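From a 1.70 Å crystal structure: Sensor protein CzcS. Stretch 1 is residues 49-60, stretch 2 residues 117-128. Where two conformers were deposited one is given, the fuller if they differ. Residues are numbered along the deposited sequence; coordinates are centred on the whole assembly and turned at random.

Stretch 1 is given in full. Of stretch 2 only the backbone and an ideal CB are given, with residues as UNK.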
# COMPACT_ATOMS: atom_id res chain seq x y z
N SER B 49 0.41 3.29 -2.68
CA SER B 49 0.18 1.91 -3.08
C SER B 49 -0.68 1.77 -4.33
O SER B 49 -0.88 0.64 -4.78
CB SER B 49 -0.48 1.16 -1.93
OG SER B 49 -1.82 1.62 -1.80
N GLY B 50 -1.21 2.85 -4.89
CA GLY B 50 -2.11 2.75 -6.02
C GLY B 50 -3.48 2.20 -5.68
O GLY B 50 -4.25 1.88 -6.58
N LEU B 51 -3.79 2.09 -4.40
CA LEU B 51 -5.05 1.58 -3.93
C LEU B 51 -5.61 2.56 -2.91
O LEU B 51 -4.86 3.24 -2.20
CB LEU B 51 -4.86 0.18 -3.32
CG LEU B 51 -4.33 -0.95 -4.19
CD1 LEU B 51 -3.73 -2.01 -3.29
CD2 LEU B 51 -5.46 -1.55 -5.02
N HIS B 52 -6.94 2.68 -2.87
CA HIS B 52 -7.57 3.52 -1.86
C HIS B 52 -8.77 2.79 -1.29
O HIS B 52 -9.48 2.08 -2.02
CB HIS B 52 -7.99 4.87 -2.44
CG HIS B 52 -8.47 5.84 -1.41
ND1 HIS B 52 -9.79 5.89 -1.00
CD2 HIS B 52 -7.82 6.79 -0.69
CE1 HIS B 52 -9.94 6.83 -0.08
NE2 HIS B 52 -8.76 7.39 0.13
N LEU B 53 -8.97 2.91 0.01
CA LEU B 53 -10.08 2.21 0.66
C LEU B 53 -10.91 3.18 1.48
O LEU B 53 -10.38 3.92 2.32
CB LEU B 53 -9.56 1.07 1.53
CG LEU B 53 -10.62 0.21 2.25
CD1 LEU B 53 -11.61 -0.37 1.24
CD2 LEU B 53 -9.95 -0.89 3.05
N SER B 54 -12.22 3.20 1.21
CA SER B 54 -13.19 4.01 1.94
C SER B 54 -14.21 3.11 2.58
O SER B 54 -14.81 2.26 1.91
CB SER B 54 -13.90 5.01 1.02
OG SER B 54 -13.06 6.05 0.60
N ILE B 55 -14.42 3.27 3.88
CA ILE B 55 -15.40 2.50 4.63
C ILE B 55 -16.33 3.47 5.31
O ILE B 55 -15.87 4.32 6.09
CB ILE B 55 -14.71 1.56 5.62
CG1 ILE B 55 -13.90 0.55 4.81
CG2 ILE B 55 -15.73 0.89 6.54
CD1 ILE B 55 -13.45 -0.61 5.57
N LEU B 56 -17.62 3.39 4.99
CA LEU B 56 -18.65 4.30 5.49
C LEU B 56 -19.64 3.53 6.35
O LEU B 56 -20.00 2.40 6.02
CB LEU B 56 -19.44 4.95 4.34
CG LEU B 56 -18.66 5.40 3.11
CD1 LEU B 56 -19.60 5.98 2.08
CD2 LEU B 56 -17.63 6.40 3.53
N ASP B 57 -20.06 4.15 7.46
CA ASP B 57 -21.23 3.67 8.20
C ASP B 57 -22.47 3.70 7.31
O ASP B 57 -22.88 4.76 6.83
CB ASP B 57 -21.41 4.54 9.45
CG ASP B 57 -22.29 3.89 10.52
OD1 ASP B 57 -23.42 3.48 10.22
OD2 ASP B 57 -21.85 3.81 11.68
N SER B 58 -23.07 2.52 7.08
CA SER B 58 -24.25 2.41 6.24
C SER B 58 -25.42 3.23 6.78
O SER B 58 -26.28 3.66 6.02
CB SER B 58 -24.71 0.96 6.12
OG SER B 58 -23.74 0.15 5.46
N ARG B 59 -25.49 3.41 8.10
CA ARG B 59 -26.68 4.04 8.66
C ARG B 59 -26.66 5.55 8.49
O ARG B 59 -27.71 6.16 8.24
CB ARG B 59 -26.80 3.65 10.13
CG ARG B 59 -26.87 2.15 10.32
CD ARG B 59 -26.52 1.76 11.73
NE ARG B 59 -25.16 2.13 12.09
CZ ARG B 59 -24.61 1.87 13.28
NH1 ARG B 59 -25.33 1.25 14.20
NH2 ARG B 59 -23.37 2.23 13.54
N SER B 60 -25.48 6.17 8.57
CA SER B 60 -25.35 7.62 8.50
C SER B 60 -24.71 8.13 7.21
O SER B 60 -24.84 9.32 6.92
CB SER B 60 -24.51 8.12 9.68
OG SER B 60 -23.17 7.63 9.63
N UNK B 117 -20.72 -5.35 14.78
CA UNK B 117 -22.10 -5.09 14.45
C UNK B 117 -22.33 -3.94 13.49
O UNK B 117 -23.44 -3.81 12.95
CB UNK B 117 -22.88 -4.82 15.74
N UNK B 118 -21.33 -3.10 13.25
CA UNK B 118 -21.57 -1.90 12.43
C UNK B 118 -21.83 -2.28 10.98
O UNK B 118 -20.97 -2.93 10.36
CB UNK B 118 -20.38 -0.94 12.51
N UNK B 119 -22.95 -1.88 10.38
CA UNK B 119 -23.13 -2.10 8.94
C UNK B 119 -22.37 -1.03 8.16
O UNK B 119 -22.49 0.17 8.45
CB UNK B 119 -24.61 -2.08 8.57
N UNK B 120 -21.55 -1.46 7.20
CA UNK B 120 -20.66 -0.56 6.49
C UNK B 120 -20.79 -0.77 4.99
O UNK B 120 -21.16 -1.85 4.51
CB UNK B 120 -19.21 -0.77 6.94
N UNK B 121 -20.49 0.29 4.24
CA UNK B 121 -20.32 0.22 2.80
C UNK B 121 -18.84 0.40 2.51
O UNK B 121 -18.21 1.32 3.04
CB UNK B 121 -21.17 1.27 2.08
N UNK B 122 -18.29 -0.47 1.66
CA UNK B 122 -16.85 -0.57 1.43
C UNK B 122 -16.60 -0.19 -0.02
O UNK B 122 -17.15 -0.82 -0.93
CB UNK B 122 -16.32 -1.97 1.74
N UNK B 123 -15.77 0.82 -0.23
CA UNK B 123 -15.46 1.33 -1.56
C UNK B 123 -13.97 1.15 -1.80
O UNK B 123 -13.15 1.87 -1.21
CB UNK B 123 -15.87 2.80 -1.71
N UNK B 124 -13.61 0.20 -2.66
CA UNK B 124 -12.21 -0.09 -2.96
C UNK B 124 -11.88 0.34 -4.38
O UNK B 124 -12.54 -0.09 -5.34
CB UNK B 124 -11.91 -1.58 -2.77
N UNK B 125 -10.86 1.18 -4.52
CA UNK B 125 -10.53 1.78 -5.80
C UNK B 125 -9.09 1.47 -6.16
O UNK B 125 -8.23 1.33 -5.28
CB UNK B 125 -10.76 3.29 -5.77
N UNK B 126 -8.84 1.34 -7.45
CA UNK B 126 -7.52 0.96 -7.95
C UNK B 126 -7.20 1.74 -9.21
O UNK B 126 -8.08 1.94 -10.06
CB UNK B 126 -7.45 -0.54 -8.22
N UNK B 127 -5.95 2.17 -9.33
CA UNK B 127 -5.46 2.74 -10.58
C UNK B 127 -5.33 1.63 -11.61
O UNK B 127 -4.63 0.64 -11.37
CB UNK B 127 -4.12 3.45 -10.38
N UNK B 128 -5.96 1.80 -12.77
CA UNK B 128 -5.83 0.83 -13.86
C UNK B 128 -4.51 1.02 -14.60
O UNK B 128 -3.48 1.32 -14.00
CB UNK B 128 -7.00 0.96 -14.83

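Strand 51-57 and strand 119-127 run antiparallel, their N-to-C directions 155° apart.

Position 117 lies beyond the strand, with nothing of stretch 1 near its ideal CB. Its phi of 103° favours glycine. It is Gly117.

Position 118 points sideways, its ideal CB 4.5 Å from Arg59 NH2. Arg59 and Asp57 already form a salt bridge, so a small polar or apolar residue would suit. It is Thr118. Its CG2 lies 3.6 Å from Asp57 OD2, and water 3 links its OG1 to Arg59 NH2, weakly on the arginine side.

Position 119 has phi -80° and its ideal CB 3.9 Å from Ser58 CB. Its N donates no bond to stretch 1, while its O accepts from Ser58 N at 2.8 Å. Proline fits, as would other modest apolar residues. It is Pro119. Its CG meets Arg59 CD at 3.7 Å, and its CD covers one face of the guanidinium.

Position 120 places its ideal CB 3.9 Å from Ile55 CG2. A small or branched apolar residue would suit. It is Val120, whose CB packs 3.8 Å from Ile55 CG2.

Position 121 is a hydrogen-bonded pair with Leu56, on the face of Leu56 and Ser54. Ser58 OG is 4.4 Å from the ideal CB. Polar or apolar chains could fit. It is Gln121; its CG lies 3.5 Å from Ser58 OG, and OE1 bonds elsewhere in the structure.

Position 122 joins the face of Leu53 and Ile55, both apolar. A branched aliphatic suits. It is Val122. CG1 touches Leu53 CD1 at 3.6 Å, and CG2 lies 4.2 Å from Ile55 CG1.

Position 123 pairs with Ser54 through two backbone bonds. Leu56 offers an apolar neighbour on this face, so an aliphatic is plausible, though the small serine would also admit other chains. It is Leu123, with CD1 4.3 Å from Leu56 CD1.

Position 124 has its ideal CB 4.2 Å from Leu53 CD1. Apolar residues suit. It is Leu124; its CD1 reaches 3.6 Å from His52 O.

Position 125 pairs with His52, whose side-chain end leads away. Many residues would do. It is Ser125, its OG bonded elsewhere.

Position 126 has its ideal CB 3.9 Å from Leu51 CD2. Small or apolar residues suit. It is Ser126.

Position 127 points sideways; its N donates to Gly50 O at 3.2 Å. Little restricts the side chain. It is Glu127.

Position 128 is out of reach. It is Arg128.

Stretch 2, residues 117-128: GTPVQVLLSSER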
# COMPACT_ATOMS: atom_id res chain seq x y z
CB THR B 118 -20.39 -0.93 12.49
OG1 THR B 118 -20.07 -0.61 13.84
CG2 THR B 118 -20.74 0.37 11.73
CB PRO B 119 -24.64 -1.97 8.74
CG PRO B 119 -25.07 -1.06 9.82
CD PRO B 119 -24.15 -1.28 10.99
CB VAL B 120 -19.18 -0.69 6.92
CG1 VAL B 120 -18.99 -0.27 8.39
CG2 VAL B 120 -18.61 -2.11 6.64
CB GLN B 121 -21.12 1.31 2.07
CG GLN B 121 -22.61 1.38 2.42
CD GLN B 121 -23.45 0.35 1.68
OE1 GLN B 121 -22.94 -0.66 1.20
NE2 GLN B 121 -24.75 0.61 1.57
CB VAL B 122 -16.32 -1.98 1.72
CG1 VAL B 122 -14.81 -2.07 1.35
CG2 VAL B 122 -16.55 -2.35 3.19
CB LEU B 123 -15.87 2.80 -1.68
CG LEU B 123 -17.32 3.13 -1.35
CD1 LEU B 123 -17.60 4.65 -1.44
CD2 LEU B 123 -18.27 2.40 -2.26
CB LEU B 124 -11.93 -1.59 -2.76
CG LEU B 124 -10.53 -2.13 -3.09
CD1 LEU B 124 -9.45 -1.52 -2.19
CD2 LEU B 124 -10.57 -3.66 -2.92
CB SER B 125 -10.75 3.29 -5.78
OG SER B 125 -12.13 3.61 -5.67
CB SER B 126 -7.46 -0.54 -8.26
OG SER B 126 -8.36 -0.87 -9.30
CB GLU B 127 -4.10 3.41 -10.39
CG GLU B 127 -4.07 4.73 -9.68
CD GLU B 127 -2.72 5.43 -9.86
OE1 GLU B 127 -2.65 6.42 -10.62
OE2 GLU B 127 -1.72 4.95 -9.29
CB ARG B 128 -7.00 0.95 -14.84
CG ARG B 128 -8.34 0.46 -14.30
CD ARG B 128 -9.42 0.50 -15.38
NE ARG B 128 -9.07 -0.34 -16.52
CZ ARG B 128 -9.81 -0.44 -17.62
NH1 ARG B 128 -10.94 0.24 -17.74
NH2 ARG B 128 -9.42 -1.24 -18.61
O HOH W 1 -4.17 -0.21 -9.01
O HOH W 2 -11.82 4.45 -2.16
O HOH W 3 -20.55 2.00 15.38
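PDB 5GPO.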